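Local coordinates for protein aquaporin AqpM (Methanothermobacter marburgensis str. Marburg, PDB 2F2B) that forms a tetrameric membrane channel that lets water move in both directions along osmotic gradients and passes a transient flux of glycerol, at residues M31-G36 with G47-L52; F42-G47 with A136-I141; M147-V152 with G191-S196. All coordinates share one frame; numbering follows the deposited sequence.

Interaction 1 of 3, residues M31-G36 with G47-L52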
ATOM      1  N   MET A  31       6.360   1.991 -21.341  1.00 13.55           N
ATOM      2  CA  MET A  31       7.719   2.035 -21.868  1.00 14.85           C
ATOM      3  C   MET A  31       8.527   0.795 -21.483  1.00 15.36           C
ATOM      4  O   MET A  31       9.282   0.266 -22.300  1.00 16.14           O
ATOM      5  CB  MET A  31       8.432   3.300 -21.382  1.00 14.38           C
ATOM      6  CG  MET A  31       7.866   4.587 -21.969  1.00 16.22           C
ATOM      7  SD  MET A  31       8.543   6.067 -21.185  1.00 18.97           S
ATOM      8  CE  MET A  31      10.137   6.208 -22.028  1.00 19.30           C
ATOM      9  N   ILE A  32       8.374   0.319 -20.249  1.00 14.85           N
ATOM     10  CA  ILE A  32       9.124  -0.863 -19.832  1.00 13.86           C
ATOM     11  C   ILE A  32       8.491  -2.166 -20.313  1.00 14.36           C
ATOM     12  O   ILE A  32       9.126  -3.216 -20.275  1.00 14.81           O
ATOM     13  CB  ILE A  32       9.308  -0.931 -18.292  1.00 15.89           C
ATOM     14  CG1 ILE A  32       7.956  -1.081 -17.596  1.00 15.15           C
ATOM     15  CG2 ILE A  32      10.041   0.312 -17.806  1.00 16.23           C
ATOM     16  CD1 ILE A  32       8.069  -1.367 -16.103  1.00 18.62           C
ATOM     17  N   ALA A  33       7.244  -2.097 -20.771  1.00 13.80           N
ATOM     18  CA  ALA A  33       6.554  -3.286 -21.265  1.00 15.53           C
ATOM     19  C   ALA A  33       6.612  -3.362 -22.793  1.00 17.03           C
ATOM     20  O   ALA A  33       6.251  -4.382 -23.382  1.00 17.26           O
ATOM     21  CB  ALA A  33       5.103  -3.276 -20.809  1.00 16.56           C
ATOM     22  N   SER A  34       7.063  -2.283 -23.423  1.00 18.51           N
ATOM     23  CA  SER A  34       7.149  -2.221 -24.883  1.00 20.40           C
ATOM     24  C   SER A  34       7.934  -3.396 -25.459  1.00 20.79           C
ATOM     25  O   SER A  34       9.047  -3.688 -25.020  1.00 20.60           O
ATOM     26  CB  SER A  34       7.800  -0.905 -25.314  1.00 21.37           C
ATOM     27  OG  SER A  34       7.794  -0.771 -26.727  1.00 23.45           O
ATOM     28  N   GLY A  35       7.345  -4.064 -26.446  1.00 21.93           N
ATOM     29  CA  GLY A  35       8.005  -5.201 -27.060  1.00 22.41           C
ATOM     30  C   GLY A  35       7.467  -6.523 -26.549  1.00 23.81           C
ATOM     31  O   GLY A  35       7.684  -7.569 -27.163  1.00 23.82           O
ATOM     32  N   GLY A  36       6.762  -6.485 -25.422  1.00 22.28           N
ATOM     33  CA  GLY A  36       6.208  -7.704 -24.861  1.00 23.09           C
ATOM     34  C   GLY A  36       4.965  -8.162 -25.601  1.00 23.79           C
ATOM     35  O   GLY A  36       4.367  -7.398 -26.354  1.00 24.11           O
ATOM     36  N   GLY A  47      -0.308  -4.103 -17.317  1.00 14.18           N
ATOM     37  CA  GLY A  47      -0.809  -5.362 -16.798  1.00 13.87           C
ATOM     38  C   GLY A  47      -0.119  -6.529 -17.484  1.00 14.69           C
ATOM     39  O   GLY A  47      -0.243  -7.673 -17.057  1.00 15.24           O
ATOM     40  N   LEU A  48       0.621  -6.239 -18.547  1.00 15.11           N
ATOM     41  CA  LEU A  48       1.318  -7.286 -19.288  1.00 16.51           C
ATOM     42  C   LEU A  48       2.392  -7.943 -18.420  1.00 16.47           C
ATOM     43  O   LEU A  48       2.504  -9.170 -18.380  1.00 16.22           O
ATOM     44  CB  LEU A  48       1.940  -6.692 -20.558  1.00 18.88           C
ATOM     45  CG  LEU A  48       2.509  -7.612 -21.648  1.00 23.30           C
ATOM     46  CD1 LEU A  48       2.776  -6.782 -22.894  1.00 24.23           C
ATOM     47  CD2 LEU A  48       3.785  -8.287 -21.178  1.00 24.32           C
ATOM     48  N   LEU A  49       3.165  -7.127 -17.706  1.00 14.75           N
ATOM     49  CA  LEU A  49       4.231  -7.644 -16.856  1.00 13.54           C
ATOM     50  C   LEU A  49       3.844  -7.795 -15.390  1.00 13.41           C
ATOM     51  O   LEU A  49       4.369  -8.662 -14.703  1.00 11.92           O
ATOM     52  CB  LEU A  49       5.464  -6.739 -16.949  1.00 15.09           C
ATOM     53  CG  LEU A  49       6.085  -6.567 -18.340  1.00 16.73           C
ATOM     54  CD1 LEU A  49       7.221  -5.550 -18.278  1.00 19.95           C
ATOM     55  CD2 LEU A  49       6.589  -7.912 -18.838  1.00 20.49           C
ATOM     56  N   GLY A  50       2.931  -6.956 -14.909  1.00 12.74           N
ATOM     57  CA  GLY A  50       2.550  -7.040 -13.510  1.00 12.97           C
ATOM     58  C   GLY A  50       1.085  -7.290 -13.212  1.00 13.28           C
ATOM     59  O   GLY A  50       0.674  -7.208 -12.052  1.00 11.77           O
ATOM     60  N   GLY A  51       0.295  -7.593 -14.238  1.00 12.73           N
ATOM     61  CA  GLY A  51      -1.123  -7.846 -14.028  1.00 11.69           C
ATOM     62  C   GLY A  51      -1.822  -6.663 -13.375  1.00 10.76           C
ATOM     63  O   GLY A  51      -1.503  -5.510 -13.672  1.00 11.36           O
ATOM     64  N   LEU A  52      -2.774  -6.933 -12.486  1.00 11.16           N
ATOM     65  CA  LEU A  52      -3.478  -5.837 -11.824  1.00 10.78           C
ATOM     66  C   LEU A  52      -2.491  -5.095 -10.926  1.00 11.11           C
ATOM     67  O   LEU A  52      -2.767  -3.980 -10.478  1.00 10.22           O
ATOM     68  CB  LEU A  52      -4.667  -6.351 -11.000  1.00 11.16           C
ATOM     69  CG  LEU A  52      -5.683  -5.254 -10.643  1.00 11.09           C
ATOM     70  CD1 LEU A  52      -6.436  -4.838 -11.906  1.00 13.13           C
ATOM     71  CD2 LEU A  52      -6.665  -5.756  -9.582  1.00 12.48           C
TER

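Interaction 2 of 3, residues F42-G47 with A136-I141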
ATOM      1  N   PHE A  42      -7.496  -6.534 -24.962  1.00 18.17           N
ATOM      2  CA  PHE A  42      -7.937  -5.702 -23.839  1.00 17.66           C
ATOM      3  C   PHE A  42      -6.731  -5.260 -23.004  1.00 17.88           C
ATOM      4  O   PHE A  42      -6.743  -4.188 -22.396  1.00 17.22           O
ATOM      5  CB  PHE A  42      -8.924  -6.489 -22.971  1.00 16.86           C
ATOM      6  CG  PHE A  42      -9.684  -5.644 -21.981  1.00 17.65           C
ATOM      7  CD1 PHE A  42      -9.740  -6.011 -20.641  1.00 16.77           C
ATOM      8  CD2 PHE A  42     -10.375  -4.507 -22.396  1.00 17.51           C
ATOM      9  CE1 PHE A  42     -10.476  -5.260 -19.722  1.00 16.92           C
ATOM     10  CE2 PHE A  42     -11.117  -3.748 -21.483  1.00 18.55           C
ATOM     11  CZ  PHE A  42     -11.167  -4.127 -20.144  1.00 16.10           C
ATOM     12  N   ASN A  43      -5.699  -6.098 -22.983  1.00 17.09           N
ATOM     13  CA  ASN A  43      -4.460  -5.822 -22.257  1.00 17.23           C
ATOM     14  C   ASN A  43      -3.548  -5.097 -23.254  1.00 18.40           C
ATOM     15  O   ASN A  43      -2.997  -5.716 -24.167  1.00 19.01           O
ATOM     16  CB  ASN A  43      -3.843  -7.152 -21.787  1.00 17.25           C
ATOM     17  CG  ASN A  43      -2.629  -6.968 -20.882  1.00 16.16           C
ATOM     18  OD1 ASN A  43      -2.369  -7.798 -20.006  1.00 18.82           O
ATOM     19  ND2 ASN A  43      -1.874  -5.900 -21.100  1.00 14.65           N
ATOM     20  N   ILE A  44      -3.408  -3.784 -23.088  1.00 18.01           N
ATOM     21  CA  ILE A  44      -2.599  -2.973 -24.000  1.00 19.35           C
ATOM     22  C   ILE A  44      -1.133  -2.811 -23.616  1.00 19.29           C
ATOM     23  O   ILE A  44      -0.374  -2.150 -24.325  1.00 19.40           O
ATOM     24  CB  ILE A  44      -3.186  -1.554 -24.156  1.00 20.17           C
ATOM     25  CG1 ILE A  44      -3.015  -0.773 -22.848  1.00 21.70           C
ATOM     26  CG2 ILE A  44      -4.659  -1.638 -24.529  1.00 21.59           C
ATOM     27  CD1 ILE A  44      -3.337   0.699 -22.967  1.00 23.98           C
ATOM     28  N   GLY A  45      -0.732  -3.409 -22.503  1.00 17.89           N
ATOM     29  CA  GLY A  45       0.644  -3.278 -22.065  1.00 18.46           C
ATOM     30  C   GLY A  45       0.679  -3.039 -20.572  1.00 17.40           C
ATOM     31  O   GLY A  45       1.596  -3.477 -19.881  1.00 17.61           O
ATOM     32  N   ILE A  46      -0.316  -2.314 -20.072  1.00 17.28           N
ATOM     33  CA  ILE A  46      -0.411  -2.075 -18.637  1.00 15.56           C
ATOM     34  C   ILE A  46      -1.052  -3.359 -18.125  1.00 14.85           C
ATOM     35  O   ILE A  46      -2.187  -3.681 -18.481  1.00 16.09           O
ATOM     36  CB  ILE A  46      -1.311  -0.865 -18.322  1.00 15.36           C
ATOM     37  CG1 ILE A  46      -0.645   0.415 -18.841  1.00 15.07           C
ATOM     38  CG2 ILE A  46      -1.560  -0.776 -16.811  1.00 14.79           C
ATOM     39  CD1 ILE A  46      -1.509   1.656 -18.738  1.00 16.41           C
ATOM     40  N   GLY A  47      -0.308  -4.103 -17.317  1.00 14.18           N
ATOM     41  CA  GLY A  47      -0.809  -5.362 -16.798  1.00 13.87           C
ATOM     42  C   GLY A  47      -0.119  -6.529 -17.484  1.00 14.69           C
ATOM     43  O   GLY A  47      -0.243  -7.673 -17.057  1.00 15.24           O
ATOM     44  N   ALA A 136      -8.273   7.285 -22.215  1.00 14.97           N
ATOM     45  CA  ALA A 136      -9.165   7.052 -23.351  1.00 16.32           C
ATOM     46  C   ALA A 136      -9.831   5.695 -23.174  1.00 16.04           C
ATOM     47  O   ALA A 136      -9.292   4.817 -22.499  1.00 16.36           O
ATOM     48  CB  ALA A 136      -8.379   7.087 -24.665  1.00 16.50           C
ATOM     49  N   PRO A 137     -11.022   5.503 -23.766  1.00 15.85           N
ATOM     50  CA  PRO A 137     -11.695   4.211 -23.624  1.00 16.14           C
ATOM     51  C   PRO A 137     -10.782   3.078 -24.087  1.00 16.17           C
ATOM     52  O   PRO A 137     -10.106   3.192 -25.112  1.00 16.85           O
ATOM     53  CB  PRO A 137     -12.930   4.363 -24.516  1.00 16.69           C
ATOM     54  CG  PRO A 137     -13.229   5.828 -24.425  1.00 15.29           C
ATOM     55  CD  PRO A 137     -11.849   6.447 -24.539  1.00 16.07           C
ATOM     56  N   PHE A 138     -10.750   1.991 -23.325  1.00 14.86           N
ATOM     57  CA  PHE A 138      -9.917   0.853 -23.686  1.00 15.41           C
ATOM     58  C   PHE A 138     -10.595   0.013 -24.771  1.00 16.23           C
ATOM     59  O   PHE A 138     -11.756   0.245 -25.104  1.00 15.64           O
ATOM     60  CB  PHE A 138      -9.594   0.022 -22.440  1.00 15.09           C
ATOM     61  CG  PHE A 138      -8.378   0.514 -21.695  1.00 13.89           C
ATOM     62  CD1 PHE A 138      -8.346   1.797 -21.153  1.00 14.10           C
ATOM     63  CD2 PHE A 138      -7.244  -0.287 -21.589  1.00 13.71           C
ATOM     64  CE1 PHE A 138      -7.198   2.283 -20.519  1.00 13.58           C
ATOM     65  CE2 PHE A 138      -6.087   0.185 -20.955  1.00 15.04           C
ATOM     66  CZ  PHE A 138      -6.064   1.472 -20.421  1.00 13.89           C
ATOM     67  N   PRO A 139      -9.873  -0.962 -25.350  1.00 17.83           N
ATOM     68  CA  PRO A 139     -10.451  -1.804 -26.406  1.00 19.10           C
ATOM     69  C   PRO A 139     -11.793  -2.442 -26.057  1.00 19.67           C
ATOM     70  O   PRO A 139     -11.933  -3.106 -25.031  1.00 20.35           O
ATOM     71  CB  PRO A 139      -9.356  -2.840 -26.654  1.00 18.95           C
ATOM     72  CG  PRO A 139      -8.104  -2.048 -26.400  1.00 18.44           C
ATOM     73  CD  PRO A 139      -8.459  -1.312 -25.123  1.00 17.52           C
ATOM     74  N   GLY A 140     -12.781  -2.231 -26.923  1.00 19.96           N
ATOM     75  CA  GLY A 140     -14.099  -2.800 -26.696  1.00 19.62           C
ATOM     76  C   GLY A 140     -15.013  -1.951 -25.832  1.00 19.86           C
ATOM     77  O   GLY A 140     -16.201  -2.246 -25.705  1.00 20.12           O
ATOM     78  N   ILE A 141     -14.472  -0.892 -25.236  1.00 17.72           N
ATOM     79  CA  ILE A 141     -15.269  -0.018 -24.381  1.00 17.38           C
ATOM     80  C   ILE A 141     -15.831   1.150 -25.190  1.00 16.71           C
ATOM     81  O   ILE A 141     -15.084   1.896 -25.820  1.00 16.77           O
ATOM     82  CB  ILE A 141     -14.416   0.531 -23.207  1.00 15.84           C
ATOM     83  CG1 ILE A 141     -13.843  -0.636 -22.387  1.00 16.34           C
ATOM     84  CG2 ILE A 141     -15.251   1.463 -22.342  1.00 16.04           C
ATOM     85  CD1 ILE A 141     -14.890  -1.566 -21.775  1.00 15.98           C
TER

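Interaction 3 of 3, residues M147-V152 with G191-S196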
ATOM      1  N   MET A 147     -18.084   6.808 -20.153  1.00 14.93           N
ATOM      2  CA  MET A 147     -18.766   7.908 -19.490  1.00 16.54           C
ATOM      3  C   MET A 147     -19.330   7.430 -18.152  1.00 15.35           C
ATOM      4  O   MET A 147     -19.158   8.085 -17.127  1.00 13.51           O
ATOM      5  CB  MET A 147     -19.909   8.419 -20.374  1.00 19.92           C
ATOM      6  CG  MET A 147     -20.739   9.524 -19.746  1.00 24.48           C
ATOM      7  SD  MET A 147     -19.860  11.087 -19.706  1.00 29.82           S
ATOM      8  CE  MET A 147     -20.192  11.684 -21.371  1.00 26.67           C
ATOM      9  N   LEU A 148     -20.008   6.285 -18.170  1.00 13.91           N
ATOM     10  CA  LEU A 148     -20.590   5.736 -16.950  1.00 14.28           C
ATOM     11  C   LEU A 148     -19.501   5.455 -15.916  1.00 14.32           C
ATOM     12  O   LEU A 148     -19.688   5.703 -14.729  1.00 14.31           O
ATOM     13  CB  LEU A 148     -21.373   4.452 -17.259  1.00 14.66           C
ATOM     14  CG  LEU A 148     -22.071   3.758 -16.081  1.00 15.68           C
ATOM     15  CD1 LEU A 148     -23.041   4.712 -15.403  1.00 16.51           C
ATOM     16  CD2 LEU A 148     -22.805   2.517 -16.586  1.00 18.32           C
ATOM     17  N   ALA A 149     -18.360   4.944 -16.372  1.00 13.40           N
ATOM     18  CA  ALA A 149     -17.247   4.648 -15.472  1.00 13.75           C
ATOM     19  C   ALA A 149     -16.749   5.919 -14.786  1.00 13.58           C
ATOM     20  O   ALA A 149     -16.511   5.931 -13.574  1.00 13.53           O
ATOM     21  CB  ALA A 149     -16.105   3.987 -16.247  1.00 12.66           C
ATOM     22  N   GLU A 150     -16.597   6.992 -15.558  1.00 12.50           N
ATOM     23  CA  GLU A 150     -16.129   8.256 -14.999  1.00 10.99           C
ATOM     24  C   GLU A 150     -17.136   8.839 -14.005  1.00 11.23           C
ATOM     25  O   GLU A 150     -16.750   9.438 -13.001  1.00 10.92           O
ATOM     26  CB  GLU A 150     -15.831   9.254 -16.122  1.00 13.44           C
ATOM     27  CG  GLU A 150     -14.618   8.858 -16.970  1.00 14.04           C
ATOM     28  CD  GLU A 150     -13.298   8.949 -16.204  1.00 15.85           C
ATOM     29  OE1 GLU A 150     -12.380   8.141 -16.482  1.00 15.17           O
ATOM     30  OE2 GLU A 150     -13.172   9.838 -15.334  1.00 16.27           O
ATOM     31  N   VAL A 151     -18.427   8.667 -14.272  1.00  9.90           N
ATOM     32  CA  VAL A 151     -19.437   9.171 -13.346  1.00 10.88           C
ATOM     33  C   VAL A 151     -19.360   8.433 -12.008  1.00 11.10           C
ATOM     34  O   VAL A 151     -19.318   9.062 -10.947  1.00 12.39           O
ATOM     35  CB  VAL A 151     -20.873   9.008 -13.911  1.00 11.99           C
ATOM     36  CG1 VAL A 151     -21.903   9.353 -12.827  1.00 12.19           C
ATOM     37  CG2 VAL A 151     -21.067   9.922 -15.107  1.00 12.81           C
ATOM     38  N   VAL A 152     -19.340   7.102 -12.054  1.00 10.04           N
ATOM     39  CA  VAL A 152     -19.288   6.307 -10.824  1.00 11.22           C
ATOM     40  C   VAL A 152     -17.982   6.545 -10.068  1.00  9.65           C
ATOM     41  O   VAL A 152     -17.980   6.721  -8.847  1.00  9.61           O
ATOM     42  CB  VAL A 152     -19.444   4.795 -11.129  1.00 11.54           C
ATOM     43  CG1 VAL A 152     -19.415   3.989  -9.825  1.00 12.84           C
ATOM     44  CG2 VAL A 152     -20.762   4.549 -11.864  1.00 12.36           C
ATOM     45  N   GLY A 191      -9.135   1.767 -14.304  1.00  9.30           N
ATOM     46  CA  GLY A 191      -8.055   2.121 -15.208  1.00 10.71           C
ATOM     47  C   GLY A 191      -8.150   1.466 -16.576  1.00 11.35           C
ATOM     48  O   GLY A 191      -8.019   2.138 -17.601  1.00 11.48           O
ATOM     49  N   ASN A 192      -8.395   0.160 -16.595  1.00 11.72           N
ATOM     50  CA  ASN A 192      -8.471  -0.577 -17.852  1.00 12.40           C
ATOM     51  C   ASN A 192      -9.818  -0.463 -18.563  1.00 13.91           C
ATOM     52  O   ASN A 192     -10.086  -1.190 -19.525  1.00 13.57           O
ATOM     53  CB  ASN A 192      -8.138  -2.053 -17.620  1.00 10.66           C
ATOM     54  CG  ASN A 192      -7.290  -2.640 -18.737  1.00 12.72           C
ATOM     55  OD1 ASN A 192      -6.068  -2.702 -18.634  1.00 13.25           O
ATOM     56  ND2 ASN A 192      -7.938  -3.057 -19.820  1.00 12.38           N
ATOM     57  N   ILE A 193     -10.667   0.444 -18.093  1.00 12.47           N
ATOM     58  CA  ILE A 193     -11.961   0.657 -18.730  1.00 13.99           C
ATOM     59  C   ILE A 193     -11.970   2.022 -19.416  1.00 14.34           C
ATOM     60  O   ILE A 193     -12.095   2.106 -20.640  1.00 13.51           O
ATOM     61  CB  ILE A 193     -13.124   0.564 -17.709  1.00 15.35           C
ATOM     62  CG1 ILE A 193     -13.201  -0.865 -17.154  1.00 17.94           C
ATOM     63  CG2 ILE A 193     -14.446   0.922 -18.379  1.00 16.10           C
ATOM     64  CD1 ILE A 193     -14.288  -1.076 -16.121  1.00 21.19           C
ATOM     65  N   SER A 194     -11.798   3.089 -18.637  1.00 13.03           N
ATOM     66  CA  SER A 194     -11.806   4.448 -19.183  1.00 12.67           C
ATOM     67  C   SER A 194     -10.495   5.192 -18.955  1.00 13.12           C
ATOM     68  O   SER A 194     -10.331   6.323 -19.411  1.00 13.76           O
ATOM     69  CB  SER A 194     -12.916   5.258 -18.524  1.00 13.54           C
ATOM     70  OG  SER A 194     -12.618   5.443 -17.147  1.00 15.22           O
ATOM     71  N   GLY A 195      -9.571   4.567 -18.235  1.00 12.82           N
ATOM     72  CA  GLY A 195      -8.317   5.228 -17.925  1.00 12.29           C
ATOM     73  C   GLY A 195      -8.448   5.849 -16.543  1.00 11.65           C
ATOM     74  O   GLY A 195      -7.467   6.296 -15.953  1.00 12.39           O
ATOM     75  N   SER A 196      -9.680   5.876 -16.037  1.00 11.15           N
ATOM     76  CA  SER A 196      -9.996   6.413 -14.709  1.00 11.70           C
ATOM     77  C   SER A 196      -9.423   7.802 -14.442  1.00 11.41           C
ATOM     78  O   SER A 196      -8.614   7.991 -13.528  1.00 10.76           O
ATOM     79  CB  SER A 196      -9.516   5.444 -13.623  1.00 11.20           C
ATOM     80  OG  SER A 196      -9.896   5.900 -12.333  1.00 11.17           O
TER

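Interaction 1 of 3, residues M31-G36 with G47-L52
Leu48 and Leu49, consecutive in the chain, each use one methyl: Leu49 CD1 packs against the end of helix 4-33, Leu48 CD1 against Gly36 in the turn that follows. Leu49 CD1 lies 3.8 Å from Ala33 CA, 4.0 Å from Ala33 CB and 3.6 Å from Ile32 O, so backbone and methyl are touched together. Leu48 CD1 comes within 3.7 Å of Gly36 C. With CG anti to the backbone N (chi1 -169°), Leu48 extends CD1 toward Gly36; CG of Leu49 is instead anti to its carbonyl carbon (chi1 -60°), with CD1 over Ala33. Ala33 points its CB toward the leucines, and Ile32 takes part through its carbonyl O.

The contact joins the two ends of the connection between helices 4-33 and 52-73 of the aquaporin fold, which is predicted to be extracellular; the chain leaves the first helix and later doubles back on it. A type II turn from Ala33 to Gly36 makes the exit, closed by Gly36 N to Ala33 O at 3.0 Å; the positive phi of Gly35 (101°) suits the third position of that turn. On the returning side, Gly51 N bonds to Gly47 O at 2.9 Å, while Asp54 OD1 takes the N-H groups of both Gly47 and Gly50. Leu49 also packs on Gly47 of a neighbouring subunit, and Leu52 N bonds to Asp54 OD2 of another.

Interaction 2 of 3, residues F42-G47 with A136-I141
This is a largely apolar contact between two connections predicted to be extracellular: residues 42-47, from the connection between helices 4-33 and 52-73, meet residues 136-141, which lead into helix 143-166. It buries 287 Å² in all, and the side chains that meet are two phenylalanines, two isoleucines and a proline.

The side chains of Phe42 and Phe138 cross at about a right angle and meet through Phe42 CE2 and Phe138 CB, 4.2 Å apart, not ring to ring. The Phe42 ring, its CG anti to the backbone N (chi1 -167°), offers its edge to the turn of the other segment. CD2 lies 3.4 Å from Pro139 O, near the ring plane, and CE2 reaches Ile141 CG1 at 4.2 Å, also at the edge. The Phe138 ring is directed to Ile44 instead: Ile44 CD1 approaches it obliquely, 3.4 Å from Phe138 CE2. With CG1 between the backbone N and the carbonyl carbon (chi1 69°), CD1 of Ile44 is carried to the Phe138 ring, while CG2 faces the proline, 3.9 Å from Pro139 CD. Phe138 CD2 meanwhile has Phe42 O near its ring plane at 4.0 Å.

A type II turn from Phe138 to Ile141 shapes the touching part of the second segment, with Ile141 N bonded to Phe138 O at 2.9 Å. Gly140, at phi 87°, occupies the third position of the turn, as the backbone there requires. Phe42 also packs against Met31 of a neighbouring subunit, and Ile141 against Ala122 of that same subunit. Within the chain, Phe138 touches Asn192 and Ile141 touches Ile193 of helix 175-194: connecting loops folded together at the predicted extracellular end of the helix bundle in the homotetrameric MIP/aquaporin fold.

Interaction 3 of 3, residues M147-V152 with G191-S196
Glu150 on helix 143-166 receives a hydrogen bond from Ser194 at the end of helix 175-194. The bond runs from Ser194 OG to Glu150 OE1 at 2.8 Å and meets the oxygen on its anti side, 28° out of the carboxylate plane. Glu150 gets there by folding over, its chain bent at chi2 (-68°), so that a residue whose CB does not aim at the partner still brings its carboxylate to it. Ser194 OG stands between its own backbone N and carbonyl carbon. From there it also accepts from Ser196 N at 3.2 Å, with an N-H...O angle of 151°, which makes an ST turn. Gly195 lies inside that turn, with the positive phi that marks the chain's departure from the helix. Ser196 CA comes within 3.4 Å of Glu150 OE1, a plain van der Waals approach beside the polar bond.

Apolar contact is slight beside this. Ala149, one residue before Glu150, points CB at the same helix end, 4.1 Å from Ile193 CG2. Helix 224-243 adds packing on Glu150 through Ile224, Tyr225 and Pro229.

The carboxylate's remaining bonds tie helix 143-166 to the chain immediately ahead of the second NPA motif, Asn199-Pro200-Ala201: Ser197 N donates to OE1 and Leu198 N to OE2. A buried carboxylate thus has both oxygens engaged, by one hydroxyl and two backbone amides, and these dipoles would probably stabilise a negative charge.

Overall arrangement
Interactions 1 and 2 share Gly47 and alternate along the chain; their centres are 12 Å apart, and Ala33 CB meets Gly45 O at 3.6 Å. Interaction 2 lies equally far, centre to centre, from interaction 3 and is joined to it by two probable hydrogen bonds: Phe138 N to Ile193 O at 3.0 Å and Asn192 ND2 to Phe42 O at 3.1 Å. Asn192 OD1 is in turn bonded to Trp55 NE1. Interactions 1 and 3 do not touch, their nearest atoms being about 6 Å apart. The centres of interactions 1, 2 and 3 lie about 22, 18 and 11 Å from the chain's centre, interaction 3 being next to the second NPA motif. All three also reach neighbouring subunits.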